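Uncharacterized protein (Thermotoga maritima, PDB 1VMJ) is of unknown function but may be a thiamin phosphate synthase, being a trimeric member of the YjbQ (UPF0047) family with a sodium ion bound in the crystal. Local coordinates at residues N32-L37 with R121-G126; A60-N65 with K142-K147. All blocks are in the same frame, centred on the assembly; numbering follows the deposited sequence.

How the contacts relate
Each contact has one segment in the five-stranded sheet and the other outside it: the start of helix 34-44 in contact 1, a strand of the three-stranded sheet in contact 2. Contact 2, where the first half of strand 60-65 lies on strand 142-150, is about 3 Å from the chain centre and joins the sheets through a valine pair, an alanine and a lysine. Contact 1, about 13 Å out at strand 122-123, one edge of the sheet within the chain, is buried too, though its methionine is partly exposed. No hydrogen bond crosses either. Their centres are about 12 Å apart, and Leu-37 CD1 packs on Val-146 CG2 at 4.0 Å, joining the apolar layers.

Contact 1 of 2, residues N32-L37 with R121-G126; sequences NITPLL and RKMDLG
Met-123 reaches from strand 122-123 to the first turn of helix 34-44, and its terminal methyl does most of the touching. CE lies 3.8 Å from Leu-37 CB, with SD of Met-123 beside the same carbon at 3.9 Å; the two side chains run at about a right angle, so the thioether end lies across the base of the leucine. A bend at the last torsion (chi3 -72°) turns CE toward Thr-34, where it comes 3.9 Å from the backbone O and 4.1 Å from CG2. A flexible, unbranched apolar chain suits this place, since it can span from a short strand to a helix. Met-123 also packs on Ile-116 and Ile-118 of strand 113-119, and Leu-37 on Leu-51 and Cys-53 of strand 49-55.

No hydrogen bond crosses between the segments; the polar bonds that shape 32-37 begin with Asn-32. Its OD1 accepts from Thr-34 N at 2.9 Å, an Asx turn that leads the chain into the helix, with Ile-33 at the N-cap. Thr-34 OG1 also bonds to Asn-32 OD1, at 2.7 Å, from 17° off the carbonyl plane. With OG1 committed there and to the backbone N of Val-131, the methyl of Thr-34, anti to its own N, is the branch left to meet Met-123. Beyond Met-123, Asp-124 forms a salt bridge with Arg-17 of the second subunit.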
loop_
_atom_site.group_PDB
_atom_site.type_symbol
_atom_site.label_atom_id
_atom_site.label_comp_id
_atom_site.label_asym_id
_atom_site.label_seq_id
_atom_site.Cartn_x
_atom_site.Cartn_y
_atom_site.Cartn_z
ATOM N N ASN A 32 9.213 15.649 5.292
ATOM C CA ASN A 32 8.111 16.095 4.436
ATOM C C ASN A 32 8.673 16.410 3.045
ATOM O O ASN A 32 9.479 17.313 2.866
ATOM C CB ASN A 32 7.394 17.308 5.046
ATOM C CG ASN A 32 6.140 17.663 4.330
ATOM O OD1 ASN A 32 5.998 17.394 3.136
ATOM N ND2 ASN A 32 5.207 18.293 5.052
ATOM N N ILE A 33 8.244 15.637 2.047
ATOM C CA ILE A 33 8.713 15.801 0.661
ATOM C C ILE A 33 7.644 16.397 -0.273
ATOM O O ILE A 33 7.836 16.502 -1.487
ATOM C CB ILE A 33 9.257 14.471 0.057
ATOM C CG1 ILE A 33 8.196 13.381 -0.052
ATOM C CG2 ILE A 33 10.463 14.058 0.879
ATOM C CD1 ILE A 33 8.741 12.125 -0.770
ATOM N N THR A 34 6.508 16.815 0.295
ATOM C CA THR A 34 5.450 17.361 -0.506
ATOM C C THR A 34 5.896 18.466 -1.458
ATOM O O THR A 34 5.543 18.419 -2.643
ATOM C CB THR A 34 4.255 17.840 0.346
ATOM O OG1 THR A 34 3.971 16.908 1.397
ATOM C CG2 THR A 34 3.037 18.023 -0.527
ATOM N N PRO A 35 6.666 19.451 -0.963
ATOM C CA PRO A 35 7.080 20.508 -1.891
ATOM C C PRO A 35 7.954 20.043 -3.057
ATOM O O PRO A 35 7.931 20.647 -4.134
ATOM C CB PRO A 35 7.827 21.488 -1.001
ATOM C CG PRO A 35 7.354 21.188 0.389
ATOM C CD PRO A 35 7.110 19.723 0.405
ATOM N N LEU A 36 8.728 18.988 -2.850
ATOM C CA LEU A 36 9.559 18.436 -3.914
ATOM C C LEU A 36 8.670 17.814 -4.989
ATOM O O LEU A 36 8.856 18.063 -6.184
ATOM C CB LEU A 36 10.542 17.412 -3.338
ATOM C CG LEU A 36 11.491 17.938 -2.250
ATOM C CD1 LEU A 36 12.333 16.787 -1.748
ATOM C CD2 LEU A 36 12.341 19.056 -2.716
ATOM N N LEU A 37 7.690 17.018 -4.566
ATOM C CA LEU A 37 6.712 16.435 -5.479
ATOM C C LEU A 37 5.919 17.497 -6.260
ATOM O O LEU A 37 5.679 17.362 -7.457
ATOM C CB LEU A 37 5.790 15.459 -4.737
ATOM C CG LEU A 37 6.303 14.023 -4.664
ATOM C CD1 LEU A 37 7.600 13.892 -3.969
ATOM C CD2 LEU A 37 5.239 13.189 -3.962
ATOM N N ARG A 121 -2.988 19.885 -13.474
ATOM C CA ARG A 121 -1.581 20.176 -13.197
ATOM C C ARG A 121 -1.148 20.127 -11.726
ATOM O O ARG A 121 -0.040 20.558 -11.396
ATOM C CB ARG A 121 -1.169 21.507 -13.830
ATOM C CG ARG A 121 -1.193 21.513 -15.362
ATOM C CD ARG A 121 -0.307 22.616 -15.897
ATOM N NE ARG A 121 1.116 22.389 -15.601
ATOM C CZ ARG A 121 2.032 23.363 -15.528
ATOM N NH1 ARG A 121 1.712 24.648 -15.753
ATOM N NH2 ARG A 121 3.291 23.052 -15.241
ATOM N N LYS A 122 -1.975 19.574 -10.842
ATOM C CA LYS A 122 -1.623 19.552 -9.434
ATOM C C LYS A 122 -1.915 18.210 -8.838
ATOM O O LYS A 122 -2.829 17.515 -9.286
ATOM C CB LYS A 122 -2.449 20.581 -8.663
ATOM C CG LYS A 122 -2.272 22.023 -9.107
ATOM C CD LYS A 122 -0.865 22.523 -8.879
ATOM C CE LYS A 122 -0.668 23.950 -9.358
ATOM N NZ LYS A 122 -1.457 24.873 -8.512
ATOM N N MET A 123 -1.188 17.878 -7.780
ATOM C CA MET A 123 -1.531 16.722 -6.969
ATOM C C MET A 123 -2.930 16.934 -6.397
ATOM O O MET A 123 -3.237 18.016 -5.885
ATOM C CB MET A 123 -0.538 16.528 -5.836
ATOM C CG MET A 123 0.785 15.992 -6.353
ATOM S SD MET A 123 1.901 15.495 -5.026
ATOM C CE MET A 123 2.335 17.113 -4.417
ATOM N N ASP A 124 -3.759 15.897 -6.495
ATOM C CA ASP A 124 -5.167 15.981 -6.129
ATOM C C ASP A 124 -5.304 15.442 -4.707
ATOM O O ASP A 124 -5.511 14.243 -4.505
ATOM C CB ASP A 124 -5.949 15.180 -7.165
ATOM C CG ASP A 124 -7.389 15.519 -7.235
ATOM O OD1 ASP A 124 -7.936 16.185 -6.321
ATOM O OD2 ASP A 124 -8.002 15.071 -8.221
ATOM N N LEU A 125 -5.105 16.325 -3.736
ATOM C CA LEU A 125 -4.945 15.946 -2.336
ATOM C C LEU A 125 -6.054 16.529 -1.484
ATOM O O LEU A 125 -6.602 17.616 -1.790
ATOM C CB LEU A 125 -3.614 16.453 -1.779
ATOM C CG LEU A 125 -2.349 15.909 -2.440
ATOM C CD1 LEU A 125 -1.100 16.523 -1.847
ATOM C CD2 LEU A 125 -2.317 14.430 -2.378
ATOM N N GLY A 126 -6.339 15.828 -0.393
ATOM C CA GLY A 126 -7.241 16.320 0.628
ATOM C C GLY A 126 -6.545 17.358 1.467
ATOM O O GLY A 126 -5.369 17.631 1.271
#

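Contact 2 of 2, residues A60-N65 with K142-K147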
loop_
_atom_site.group_PDB
_atom_site.type_symbol
_atom_site.label_atom_id
_atom_site.label_comp_id
_atom_site.label_asym_id
_atom_site.label_seq_id
_atom_site.Cartn_x
_atom_site.Cartn_y
_atom_site.Cartn_z
ATOM N N ALA A 60 12.983 1.658 3.878
ATOM C CA ALA A 60 12.403 2.976 3.971
ATOM C C ALA A 60 11.054 3.006 3.282
ATOM O O ALA A 60 10.660 2.088 2.560
ATOM C CB ALA A 60 13.336 3.983 3.370
ATOM N N SER A 61 10.307 4.068 3.562
ATOM C CA SER A 61 8.918 4.212 3.115
ATOM C C SER A 61 8.658 5.534 2.460
ATOM O O SER A 61 9.332 6.508 2.746
ATOM C CB SER A 61 7.966 4.132 4.319
ATOM O OG SER A 61 7.997 2.844 4.895
ATOM N N VAL A 62 7.630 5.563 1.616
ATOM C CA VAL A 62 6.949 6.803 1.246
ATOM C C VAL A 62 5.471 6.639 1.609
ATOM O O VAL A 62 4.853 5.634 1.294
ATOM C CB VAL A 62 7.108 7.142 -0.215
ATOM C CG1 VAL A 62 6.282 8.352 -0.576
ATOM C CG2 VAL A 62 8.569 7.404 -0.543
ATOM N N PHE A 63 4.929 7.592 2.354
ATOM C CA PHE A 63 3.564 7.503 2.869
ATOM C C PHE A 63 3.006 8.900 2.987
ATOM O O PHE A 63 3.737 9.898 2.888
ATOM C CB PHE A 63 3.508 6.769 4.216
ATOM C CG PHE A 63 4.200 7.517 5.352
ATOM C CD1 PHE A 63 5.564 7.405 5.574
ATOM C CD2 PHE A 63 3.478 8.348 6.179
ATOM C CE1 PHE A 63 6.200 8.134 6.586
ATOM C CE2 PHE A 63 4.088 9.027 7.212
ATOM C CZ PHE A 63 5.456 8.932 7.404
ATOM N N ILE A 64 1.688 8.943 3.147
ATOM C CA ILE A 64 0.959 10.184 3.341
ATOM C C ILE A 64 0.317 10.205 4.718
ATOM O O ILE A 64 -0.414 9.278 5.091
ATOM C CB ILE A 64 -0.106 10.409 2.256
ATOM C CG1 ILE A 64 0.592 10.859 0.960
ATOM C CG2 ILE A 64 -1.105 11.469 2.670
ATOM C CD1 ILE A 64 -0.203 10.742 -0.289
ATOM N N ASN A 65 0.566 11.275 5.473
ATOM C CA ASN A 65 -0.149 11.473 6.721
ATOM C C ASN A 65 0.031 12.906 7.192
ATOM O O ASN A 65 0.329 13.752 6.397
ATOM C CB ASN A 65 0.240 10.405 7.764
ATOM C CG ASN A 65 -0.966 9.996 8.608
ATOM O OD1 ASN A 65 -1.419 10.787 9.442
ATOM N ND2 ASN A 65 -1.573 8.843 8.296
ATOM N N LYS A 142 20.230 7.402 0.213
ATOM C CA LYS A 142 19.113 6.580 -0.188
ATOM C C LYS A 142 18.184 7.386 -1.054
ATOM O O LYS A 142 18.234 8.620 -1.099
ATOM C CB LYS A 142 18.410 6.022 1.046
ATOM C CG LYS A 142 19.352 5.077 1.783
ATOM C CD LYS A 142 18.830 4.609 3.104
ATOM C CE LYS A 142 17.783 3.512 2.953
ATOM N NZ LYS A 142 17.359 3.088 4.350
ATOM N N ARG A 143 17.341 6.672 -1.783
ATOM C CA ARG A 143 16.635 7.260 -2.894
ATOM C C ARG A 143 15.156 6.990 -2.857
ATOM O O ARG A 143 14.716 5.928 -2.443
ATOM C CB ARG A 143 17.192 6.727 -4.201
ATOM C CG ARG A 143 18.679 6.749 -4.289
ATOM C CD ARG A 143 19.104 6.172 -5.584
ATOM N NE ARG A 143 20.545 5.961 -5.603
ATOM C CZ ARG A 143 21.263 5.944 -6.710
ATOM N NH1 ARG A 143 20.686 6.165 -7.897
ATOM N NH2 ARG A 143 22.564 5.703 -6.629
ATOM N N VAL A 144 14.422 7.988 -3.342
ATOM C CA VAL A 144 13.005 7.925 -3.633
ATOM C C VAL A 144 12.812 8.194 -5.112
ATOM O O VAL A 144 13.469 9.065 -5.685
ATOM C CB VAL A 144 12.261 9.002 -2.811
ATOM C CG1 VAL A 144 10.873 9.268 -3.311
ATOM C CG2 VAL A 144 12.232 8.597 -1.345
ATOM N N LEU A 145 11.925 7.437 -5.724
ATOM C CA LEU A 145 11.596 7.608 -7.130
ATOM C C LEU A 145 10.267 8.311 -7.269
ATOM O O LEU A 145 9.316 7.973 -6.569
ATOM C CB LEU A 145 11.555 6.258 -7.864
ATOM C CG LEU A 145 11.352 6.334 -9.377
ATOM C CD1 LEU A 145 12.527 7.001 -10.082
ATOM C CD2 LEU A 145 11.107 4.932 -9.942
ATOM N N VAL A 146 10.208 9.298 -8.165
ATOM C CA VAL A 146 8.968 9.919 -8.600
ATOM C C VAL A 146 8.818 9.605 -10.077
ATOM O O VAL A 146 9.734 9.849 -10.863
ATOM C CB VAL A 146 8.989 11.455 -8.433
ATOM C CG1 VAL A 146 7.700 12.067 -8.922
ATOM C CG2 VAL A 146 9.229 11.827 -6.994
ATOM N N LYS A 147 7.668 9.039 -10.421
ATOM C CA LYS A 147 7.316 8.745 -11.778
ATOM C C LYS A 147 5.900 9.217 -12.055
ATOM O O LYS A 147 4.997 8.927 -11.298
ATOM C CB LYS A 147 7.424 7.230 -12.033
ATOM C CG LYS A 147 7.188 6.786 -13.506
ATOM C CD LYS A 147 8.368 7.036 -14.388
ATOM C CE LYS A 147 8.148 6.430 -15.779
ATOM N NZ LYS A 147 9.403 6.518 -16.627
#
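Strand 60-65 and segment 142-147 of strand 142-150 belong to different sheets and start out in nearly the same direction, 21° apart over residues 60-62 and 142-144; no backbone hydrogen bond joins them, and the chains then diverge.

Val-62 and Val-144 point at each other across the interface between the sheets, their CA atoms 7.9 Å apart. CG2 of Val-62 sits against both methyls of Val-144, 3.9 Å from CG2 and 4.1 Å from CG1, so one branch is set against the fork of the other. In both valines CG1 lies anti to the backbone N (chi1 175° in Val-62), which places CG2 beside that N, the methyl by which the two residues come closest. Beta-branched residues suit such a place: they favour extended backbone and offer compact, apolar surfaces between layers.

The second meeting is of a different kind. Ala-60 CB lies 4.2 Å from Lys-142 NZ, and the small methyl lets the ammonium end of the long lysine come up beside it. The ammonium is held by other groups: a salt bridge to Glu-135 and hydrogen bonds to Thr-59 OG1 and the backbone O of Asp-137. These probably stabilise its charge in a buried setting, and a sulfate ion, probably from the crystallisation liquor, lies about 4 Å from its side chain.

Tyr-133 of the adjoining strand 130-135 touches Ala-60, Lys-142 and Val-144, and Cys-53 of strand 49-55 touches both valines. Strand 60-65 is hydrogen-bonded to 130-135 in the three-stranded sheet, whereas 142-150 runs between strands 14-22 and 49-55 of the five-stranded one; helix 101-110 bonds to the carbonyl of Ala-60 through Arg-107.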